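Local atomic coordinates of pancreatic lipase related protein 2 (Equus caballus, PDB entry 1W52), a protein that probably hydrolyses galactolipids and triacylglycerols, releasing fatty acids from their glycerol backbones. Residues P145-H158 / R170-F184. Residues are numbered along the deposited sequence; the frame is centred on the assembly and turned at random.
Sequences PENVHIIGHSLGAH and RVGRVTGLDPAEPCF
His158 lies against Phe184 in an offset stack, ring centroids 3.6 Å apart and planes 22° from parallel. His158 CB already sits over the phenylalanine face, near Phe184 CE1 and CZ; His158 CG and ND1 lie nearest Phe184 CD1, His158 CD2 comes over the ring centre, and His158 CE1 approaches Phe184 CB. With chi1 at -72°, CG stands anti to the carbonyl carbon, and NE2 passes Phe184 CG on its way to Ala180. His158 NE2 donates to Ala180 O at 2.7 Å, in the imidazole plane and on a carbonyl lone pair, so stack and bond together fix the ring's rotation. Replacing this histidine with alanine is likely to leave the Ala180 carbonyl without its donor and strip the imidazole from one face of Phe184. Toward the strands' N-terminal ends, His149 NE2 donates to Thr175 OG1, its ring nearly parallel to the Arg173 guanidinium with NE2 over one face; Asp202 hydrogen-bonds Thr175 OG1 and salt-bridges Arg173. Ser154, on a turn consistent with the family's nucleophile elbow, and Asp178 hydrogen-bond His265 as a predicted catalytic triad. Parallel strands 148-153 and 173-177, joined by helix 155-166 in a beta-alpha-beta unit, lie between strands 72-76 and 201-204, with helix 257-277 touching His149, Ile151 and His153.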
loop_
_atom_site.group_PDB
_atom_site.type_symbol
_atom_site.label_atom_id
_atom_site.label_comp_id
_atom_site.label_asym_id
_atom_site.label_seq_id
_atom_site.Cartn_x
_atom_site.Cartn_y
_atom_site.Cartn_z
ATOM N N PRO A 145 4.437 -24.991 -3.009
ATOM C CA PRO A 145 4.096 -23.684 -3.564
ATOM C C PRO A 145 3.205 -22.784 -2.734
ATOM O O PRO A 145 3.422 -21.580 -2.846
ATOM C CB PRO A 145 3.421 -24.061 -4.881
ATOM C CG PRO A 145 4.271 -25.155 -5.323
ATOM C CD PRO A 145 4.391 -26.016 -4.061
ATOM N N GLU A 146 2.272 -23.304 -1.941
ATOM C CA GLU A 146 1.419 -22.425 -1.125
ATOM C C GLU A 146 2.129 -21.775 0.083
ATOM O O GLU A 146 1.535 -21.009 0.800
ATOM C CB GLU A 146 0.141 -23.132 -0.706
ATOM C CG GLU A 146 0.223 -23.769 0.662
ATOM C CD GLU A 146 -1.044 -24.509 1.057
ATOM O OE1 GLU A 146 -2.134 -23.884 1.018
ATOM O OE2 GLU A 146 -0.946 -25.705 1.426
ATOM N N ASN A 147 3.398 -22.083 0.276
ATOM C CA ASN A 147 4.268 -21.362 1.184
ATOM C C ASN A 147 5.018 -20.198 0.567
ATOM O O ASN A 147 5.874 -19.622 1.207
ATOM C CB ASN A 147 5.340 -22.311 1.721
ATOM C CG ASN A 147 4.851 -23.148 2.855
ATOM O OD1 ASN A 147 4.187 -22.653 3.758
ATOM N ND2 ASN A 147 5.175 -24.421 2.823
ATOM N N VAL A 148 4.720 -19.847 -0.674
ATOM C CA VAL A 148 5.472 -18.811 -1.387
ATOM C C VAL A 148 4.640 -17.568 -1.519
ATOM O O VAL A 148 3.481 -17.640 -1.925
ATOM C CB VAL A 148 5.788 -19.223 -2.795
ATOM C CG1 VAL A 148 6.340 -18.007 -3.585
ATOM C CG2 VAL A 148 6.756 -20.362 -2.789
ATOM N N HIS A 149 5.277 -16.441 -1.198
ATOM C CA HIS A 149 4.706 -15.094 -1.299
ATOM C C HIS A 149 5.516 -14.283 -2.270
ATOM O O HIS A 149 6.737 -14.057 -2.049
ATOM C CB HIS A 149 4.818 -14.403 0.025
ATOM C CG HIS A 149 4.203 -13.043 0.058
ATOM N ND1 HIS A 149 4.603 -12.070 0.957
ATOM C CD2 HIS A 149 3.191 -12.507 -0.661
ATOM C CE1 HIS A 149 3.856 -10.998 0.789
ATOM N NE2 HIS A 149 2.997 -11.231 -0.189
ATOM N N ILE A 150 4.874 -13.864 -3.356
ATOM C CA ILE A 150 5.565 -12.991 -4.271
ATOM C C ILE A 150 5.080 -11.593 -4.121
ATOM O O ILE A 150 3.895 -11.359 -4.127
ATOM C CB ILE A 150 5.376 -13.407 -5.667
ATOM C CG1 ILE A 150 5.938 -14.795 -5.872
ATOM C CG2 ILE A 150 6.230 -12.489 -6.547
ATOM C CD1 ILE A 150 5.520 -15.418 -7.131
ATOM N N ILE A 151 5.998 -10.652 -3.996
ATOM C CA ILE A 151 5.621 -9.251 -3.832
ATOM C C ILE A 151 6.205 -8.477 -4.998
ATOM O O ILE A 151 7.411 -8.399 -5.092
ATOM C CB ILE A 151 6.231 -8.685 -2.540
ATOM C CG1 ILE A 151 5.996 -9.575 -1.330
ATOM C CG2 ILE A 151 5.628 -7.358 -2.252
ATOM C CD1 ILE A 151 6.712 -9.039 -0.040
ATOM N N GLY A 152 5.397 -7.889 -5.861
ATOM C CA GLY A 152 5.956 -7.171 -7.005
ATOM C C GLY A 152 5.505 -5.715 -7.074
ATOM O O GLY A 152 4.344 -5.414 -6.850
ATOM N N HIS A 153 6.413 -4.808 -7.404
ATOM C CA HIS A 153 6.069 -3.391 -7.650
ATOM C C HIS A 153 5.971 -3.015 -9.156
ATOM O O HIS A 153 6.856 -3.335 -9.926
ATOM C CB HIS A 153 7.087 -2.435 -6.985
ATOM C CG HIS A 153 6.840 -0.995 -7.332
ATOM N ND1 HIS A 153 7.571 -0.325 -8.291
ATOM C CD2 HIS A 153 5.887 -0.119 -6.909
ATOM C CE1 HIS A 153 7.099 0.907 -8.418
ATOM N NE2 HIS A 153 6.063 1.052 -7.612
ATOM N N SER A 154 4.906 -2.294 -9.535
ATOM C CA SER A 154 4.734 -1.759 -10.892
ATOM C C SER A 154 4.797 -2.913 -11.858
ATOM O O SER A 154 3.979 -3.799 -11.826
ATOM C CB SER A 154 5.778 -0.652 -11.252
ATOM O OG SER A 154 5.702 -0.154 -12.621
ATOM N N LEU A 155 5.771 -2.908 -12.729
ATOM C CA LEU A 155 5.846 -3.976 -13.690
ATOM C C LEU A 155 6.045 -5.264 -12.945
ATOM O O LEU A 155 5.403 -6.209 -13.236
ATOM C CB LEU A 155 7.002 -3.707 -14.610
ATOM C CG LEU A 155 6.758 -3.551 -16.111
ATOM C CD1 LEU A 155 5.618 -2.655 -16.458
ATOM C CD2 LEU A 155 8.066 -3.012 -16.640
ATOM N N GLY A 156 6.934 -5.273 -11.949
ATOM C CA GLY A 156 7.050 -6.369 -10.981
ATOM C C GLY A 156 5.738 -7.000 -10.475
ATOM O O GLY A 156 5.624 -8.213 -10.332
ATOM N N ALA A 157 4.749 -6.190 -10.163
ATOM C CA ALA A 157 3.495 -6.772 -9.768
ATOM C C ALA A 157 2.980 -7.727 -10.852
ATOM O O ALA A 157 2.548 -8.806 -10.580
ATOM C CB ALA A 157 2.457 -5.691 -9.517
ATOM N N HIS A 158 2.964 -7.295 -12.085
ATOM C CA HIS A 158 2.478 -8.127 -13.159
ATOM C C HIS A 158 3.407 -9.348 -13.397
ATOM O O HIS A 158 2.956 -10.468 -13.736
ATOM C CB HIS A 158 2.401 -7.268 -14.411
ATOM C CG HIS A 158 1.297 -6.270 -14.381
ATOM N ND1 HIS A 158 0.008 -6.601 -14.020
ATOM C CD2 HIS A 158 1.285 -4.938 -14.641
ATOM C CE1 HIS A 158 -0.756 -5.519 -14.087
ATOM N NE2 HIS A 158 -0.007 -4.493 -14.456
ATOM N N ARG A 170 -1.205 -21.965 -7.680
ATOM C CA ARG A 170 -0.804 -22.856 -6.588
ATOM C C ARG A 170 -0.032 -22.090 -5.520
ATOM O O ARG A 170 0.119 -22.543 -4.401
ATOM C CB ARG A 170 0.044 -24.051 -7.128
ATOM C CG ARG A 170 -0.737 -25.349 -7.418
ATOM C CD ARG A 170 -1.692 -25.745 -6.274
ATOM N NE ARG A 170 -2.792 -26.619 -6.680
ATOM C CZ ARG A 170 -3.995 -26.665 -6.092
ATOM N NH1 ARG A 170 -4.289 -25.881 -5.053
ATOM N NH2 ARG A 170 -4.917 -27.512 -6.553
ATOM N N VAL A 171 0.448 -20.922 -5.907
ATOM C CA VAL A 171 1.278 -20.061 -5.071
ATOM C C VAL A 171 0.388 -19.302 -4.068
ATOM O O VAL A 171 -0.641 -18.747 -4.400
ATOM C CB VAL A 171 2.150 -19.105 -5.954
ATOM C CG1 VAL A 171 1.356 -18.656 -7.161
ATOM C CG2 VAL A 171 2.614 -17.890 -5.207
ATOM N N GLY A 172 0.806 -19.296 -2.818
ATOM C CA GLY A 172 -0.056 -18.892 -1.737
ATOM C C GLY A 172 -0.421 -17.439 -1.729
ATOM O O GLY A 172 -1.500 -17.075 -1.293
ATOM N N ARG A 173 0.490 -16.589 -2.167
ATOM C CA ARG A 173 0.201 -15.162 -2.203
ATOM C C ARG A 173 1.120 -14.377 -3.092
ATOM O O ARG A 173 2.349 -14.520 -3.052
ATOM C CB ARG A 173 0.326 -14.595 -0.825
ATOM C CG ARG A 173 -0.079 -13.182 -0.661
ATOM C CD ARG A 173 0.335 -12.705 0.690
ATOM N NE ARG A 173 -0.194 -11.402 1.047
ATOM C CZ ARG A 173 0.325 -10.634 2.004
ATOM N NH1 ARG A 173 1.389 -11.056 2.669
ATOM N NH2 ARG A 173 -0.217 -9.456 2.314
ATOM N N VAL A 174 0.492 -13.525 -3.885
ATOM C CA VAL A 174 1.195 -12.499 -4.615
ATOM C C VAL A 174 0.538 -11.200 -4.185
ATOM O O VAL A 174 -0.689 -11.113 -4.023
ATOM C CB VAL A 174 1.226 -12.730 -6.162
ATOM C CG1 VAL A 174 -0.102 -12.999 -6.678
ATOM C CG2 VAL A 174 1.719 -11.493 -6.887
ATOM N N THR A 175 1.400 -10.234 -3.919
ATOM C CA THR A 175 1.029 -8.894 -3.508
ATOM C C THR A 175 1.472 -7.933 -4.597
ATOM O O THR A 175 2.641 -7.928 -5.014
ATOM C CB THR A 175 1.755 -8.557 -2.220
ATOM O OG1 THR A 175 1.235 -9.360 -1.133
ATOM C CG2 THR A 175 1.479 -7.121 -1.843
ATOM N N GLY A 176 0.543 -7.128 -5.084
ATOM C CA GLY A 176 0.848 -6.166 -6.138
ATOM C C GLY A 176 1.064 -4.757 -5.602
ATOM O O GLY A 176 0.125 -4.113 -5.212
ATOM N N LEU A 177 2.293 -4.281 -5.558
ATOM C CA LEU A 177 2.554 -2.902 -5.150
ATOM C C LEU A 177 2.449 -1.942 -6.347
ATOM O O LEU A 177 3.328 -1.893 -7.227
ATOM C CB LEU A 177 3.918 -2.816 -4.509
ATOM C CG LEU A 177 4.045 -3.720 -3.300
ATOM C CD1 LEU A 177 5.170 -3.177 -2.531
ATOM C CD2 LEU A 177 2.818 -3.708 -2.405
ATOM N N ASP A 178 1.333 -1.210 -6.349
ATOM C CA ASP A 178 0.864 -0.393 -7.482
ATOM C C ASP A 178 1.182 -0.947 -8.869
ATOM O O ASP A 178 2.089 -0.498 -9.579
ATOM C CB ASP A 178 1.383 1.013 -7.364
ATOM C CG ASP A 178 0.589 2.002 -8.194
ATOM O OD1 ASP A 178 -0.703 2.032 -8.156
ATOM O OD2 ASP A 178 1.233 2.802 -8.911
ATOM N N PRO A 179 0.406 -1.944 -9.259
ATOM C CA PRO A 179 0.617 -2.601 -10.553
ATOM C C PRO A 179 0.569 -1.578 -11.679
ATOM O O PRO A 179 -0.269 -0.702 -11.682
ATOM C CB PRO A 179 -0.555 -3.566 -10.655
ATOM C CG PRO A 179 -1.049 -3.744 -9.210
ATOM C CD PRO A 179 -0.716 -2.508 -8.479
ATOM N N ALA A 180 1.456 -1.724 -12.647
ATOM C CA ALA A 180 1.542 -0.793 -13.757
ATOM C C ALA A 180 0.244 -0.766 -14.537
ATOM O O ALA A 180 -0.422 -1.801 -14.659
ATOM C CB ALA A 180 2.666 -1.194 -14.662
ATOM N N GLU A 181 -0.089 0.411 -15.064
ATOM C CA GLU A 181 -1.253 0.589 -15.916
ATOM C C GLU A 181 -0.980 0.353 -17.407
ATOM O O GLU A 181 -1.569 -0.535 -17.971
ATOM C CB GLU A 181 -1.867 1.963 -15.712
ATOM C CG GLU A 181 -3.140 2.110 -16.510
ATOM C CD GLU A 181 -3.880 3.401 -16.255
ATOM O OE1 GLU A 181 -3.631 4.129 -15.211
ATOM O OE2 GLU A 181 -4.749 3.643 -17.116
ATOM N N PRO A 182 -0.121 1.161 -18.048
ATOM C CA PRO A 182 0.150 1.036 -19.493
ATOM C C PRO A 182 0.351 -0.381 -19.949
ATOM O O PRO A 182 1.246 -1.007 -19.425
ATOM C CB PRO A 182 1.480 1.741 -19.645
ATOM C CG PRO A 182 1.469 2.756 -18.607
ATOM C CD PRO A 182 0.706 2.231 -17.464
ATOM N N CYS A 183 -0.433 -0.864 -20.908
ATOM C CA CYS A 183 -0.307 -2.227 -21.430
ATOM C C CYS A 183 -0.978 -3.314 -20.607
ATOM O O CYS A 183 -1.021 -4.419 -21.055
ATOM C CB CYS A 183 1.142 -2.614 -21.630
ATOM S SG CYS A 183 1.979 -1.461 -22.681
ATOM N N PHE A 184 -1.563 -2.989 -19.464
ATOM C CA PHE A 184 -2.181 -3.959 -18.580
ATOM C C PHE A 184 -3.622 -3.591 -18.226
ATOM O O PHE A 184 -4.536 -4.345 -18.431
ATOM C CB PHE A 184 -1.355 -4.039 -17.312
ATOM C CG PHE A 184 0.061 -4.457 -17.529
ATOM C CD1 PHE A 184 0.364 -5.764 -17.764
ATOM C CD2 PHE A 184 1.089 -3.557 -17.465
ATOM C CE1 PHE A 184 1.653 -6.167 -17.927
ATOM C CE2 PHE A 184 2.426 -3.962 -17.623
ATOM C CZ PHE A 184 2.692 -5.271 -17.858
#